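Local coordinates for protein helix-turn-helix transcriptional regulator (Pseudomonas aeruginosa, PDB 5XHX) that probably binds DNA as a LuxR-family transcriptional regulator, this chain being its N-terminal ligand-binding domain without the helix-turn-helix part, at residues Y131-D136 and A168-R173. Sequence-based numbering, arbitrary orientation.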
loop_
_atom_site.group_PDB
_atom_site.type_symbol
_atom_site.label_atom_id
_atom_site.label_comp_id
_atom_site.label_asym_id
_atom_site.label_seq_id
_atom_site.Cartn_x
_atom_site.Cartn_y
_atom_site.Cartn_z
ATOM N N TYR A 131 -15.044 6.811 5.798
ATOM C CA TYR A 131 -14.437 5.557 6.240
ATOM C C TYR A 131 -13.927 5.725 7.668
ATOM O O TYR A 131 -13.154 6.648 7.936
ATOM C CB TYR A 131 -13.269 5.161 5.336
ATOM C CG TYR A 131 -13.637 4.713 3.926
ATOM C CD1 TYR A 131 -13.957 3.379 3.650
ATOM C CD2 TYR A 131 -13.632 5.619 2.876
ATOM C CE1 TYR A 131 -14.263 2.970 2.342
ATOM C CE2 TYR A 131 -13.924 5.229 1.585
ATOM C CZ TYR A 131 -14.236 3.909 1.322
ATOM O OH TYR A 131 -14.520 3.542 0.040
ATOM N N ASN A 132 -14.341 4.824 8.569
ATOM C CA ASN A 132 -13.957 4.839 9.986
ATOM C C ASN A 132 -13.061 3.648 10.271
ATOM O O ASN A 132 -13.486 2.503 10.078
ATOM C CB ASN A 132 -15.166 4.734 10.916
ATOM C CG ASN A 132 -15.924 6.009 11.045
ATOM O OD1 ASN A 132 -15.937 6.823 10.128
ATOM N ND2 ASN A 132 -16.547 6.213 12.211
ATOM N N VAL A 133 -11.861 3.905 10.767
ATOM C CA VAL A 133 -10.894 2.861 11.076
ATOM C C VAL A 133 -10.510 2.977 12.544
ATOM O O VAL A 133 -9.761 3.882 12.924
ATOM C CB VAL A 133 -9.662 2.951 10.164
ATOM C CG1 VAL A 133 -8.631 1.880 10.542
ATOM C CG2 VAL A 133 -10.109 2.808 8.704
ATOM N N PRO A 134 -11.020 2.094 13.400
ATOM C CA PRO A 134 -10.587 2.080 14.804
ATOM C C PRO A 134 -9.079 1.889 14.899
ATOM O O PRO A 134 -8.498 1.045 14.211
ATOM C CB PRO A 134 -11.349 0.887 15.401
ATOM C CG PRO A 134 -12.559 0.724 14.529
ATOM C CD PRO A 134 -12.134 1.157 13.143
ATOM N N LEU A 135 -8.439 2.717 15.720
ATOM C CA LEU A 135 -7.002 2.604 15.946
ATOM C C LEU A 135 -6.677 1.889 17.237
ATOM O O LEU A 135 -5.649 1.206 17.324
ATOM C CB LEU A 135 -6.343 3.983 15.974
ATOM C CG LEU A 135 -6.353 4.716 14.648
ATOM C CD1 LEU A 135 -5.507 5.987 14.720
ATOM C CD2 LEU A 135 -5.877 3.775 13.542
ATOM N N ASP A 136 -7.535 2.037 18.232
ATOM C CA ASP A 136 -7.401 1.321 19.484
ATOM C C ASP A 136 -8.754 1.419 20.179
ATOM O O ASP A 136 -9.777 1.660 19.526
ATOM C CB ASP A 136 -6.238 1.886 20.316
ATOM C CG ASP A 136 -6.397 3.366 20.599
ATOM O OD1 ASP A 136 -7.317 3.718 21.361
ATOM O OD2 ASP A 136 -5.613 4.177 20.063
ATOM N N ALA A 168 -7.191 -0.664 4.704
ATOM C CA ALA A 168 -5.849 -1.194 4.927
ATOM C C ALA A 168 -4.808 -0.102 4.751
ATOM O O ALA A 168 -3.885 0.041 5.566
ATOM C CB ALA A 168 -5.574 -2.360 3.968
ATOM N N LEU A 169 -4.946 0.676 3.682
ATOM C CA LEU A 169 -4.047 1.794 3.427
ATOM C C LEU A 169 -4.103 2.820 4.553
ATOM O O LEU A 169 -3.069 3.313 5.012
ATOM C CB LEU A 169 -4.443 2.467 2.111
ATOM C CG LEU A 169 -3.577 2.523 0.868
ATOM C CD1 LEU A 169 -4.139 3.633 -0.014
ATOM C CD2 LEU A 169 -2.129 2.780 1.229
ATOM N N MET A 170 -5.320 3.214 4.950
ATOM C CA MET A 170 -5.471 4.212 6.013
ATOM C C MET A 170 -4.738 3.777 7.270
ATOM O O MET A 170 -3.995 4.557 7.871
ATOM C CB MET A 170 -6.958 4.451 6.308
ATOM C CG MET A 170 -7.701 5.113 5.152
ATOM S SD MET A 170 -9.476 5.200 5.422
ATOM C CE MET A 170 -9.451 6.096 7.009
ATOM N N LYS A 171 -4.930 2.519 7.672
ATOM C CA LYS A 171 -4.272 2.005 8.870
ATOM C C LYS A 171 -2.754 2.084 8.734
ATOM O O LYS A 171 -2.057 2.499 9.668
ATOM C CB LYS A 171 -4.731 0.563 9.128
ATOM C CG LYS A 171 -4.157 -0.090 10.388
ATOM C CD LYS A 171 -4.393 0.759 11.635
ATOM C CE LYS A 171 -4.313 -0.071 12.916
ATOM N NZ LYS A 171 -5.609 -0.773 13.210
ATOM N N LYS A 172 -2.224 1.742 7.553
ATOM C CA LYS A 172 -0.778 1.794 7.366
ATOM C C LYS A 172 -0.270 3.228 7.342
ATOM O O LYS A 172 0.847 3.497 7.800
ATOM C CB LYS A 172 -0.387 1.049 6.084
ATOM C CG LYS A 172 -0.570 -0.465 6.192
ATOM C CD LYS A 172 0.242 -1.011 7.365
ATOM C CE LYS A 172 0.064 -2.511 7.532
ATOM N NZ LYS A 172 -1.114 -2.874 8.370
ATOM N N ARG A 173 -1.085 4.170 6.864
ATOM C CA ARG A 173 -0.640 5.561 6.843
ATOM C C ARG A 173 -0.305 6.091 8.239
ATOM O O ARG A 173 0.527 6.997 8.354
ATOM C CB ARG A 173 -1.697 6.429 6.145
ATOM C CG ARG A 173 -1.539 7.937 6.311
ATOM C CD ARG A 173 -0.234 8.496 5.737
ATOM N NE ARG A 173 -0.170 9.947 5.904
ATOM C CZ ARG A 173 0.687 10.754 5.277
ATOM N NH1 ARG A 173 1.579 10.260 4.430
ATOM N NH2 ARG A 173 0.648 12.067 5.492
#
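M170 and K171 of the last helix of this domain, 153-173, meet Y131, V133 and L135 in an apolar helix-on-sheet contact, made without a hydrogen bond between the two segments, where strand 127-134 runs out into a loop. M170 reaches the strand with its thioether: SD lies 3.8 Å from CB of Y131. A bend at chi3 (56°) directs CE to V133, whose CG2 it meets at 3.8 Å. Methionine suits this place, since the axes of 131-134 and 168-173 come no closer than 9.1 Å and its long, unbranched chain can reach the strand's side chains. The sulfur also makes an oblique Met-aromatic contact with Y131, 5.3 Å from the ring centroid; tyrosine offers it an apolar CB and ring, while its OH hydrogen-bonds farther on with the carbonyl oxygen of F159. In this α/β ligand-binding domain of a LuxR-type regulator, helix 153-173 packs on a face of the antiparallel sheet, 168-173 crossing 131-134 at -51°, and beta-branched V133 offers a compact apolar surface, touching I167 as well. L141 and L143 on the adjoining strand and W29 of helix 28-36 also touch M170. Toward the loop, L135 and K171 run alongside one another, pointing opposite ways, and leucine's terminal CD2 gives the lysine methylenes an apolar surface, 3.9 Å from CD of K171. Lysine fits this partly exposed margin because its ammonium NZ remains near the backbone O of P134, at 3.6 Å.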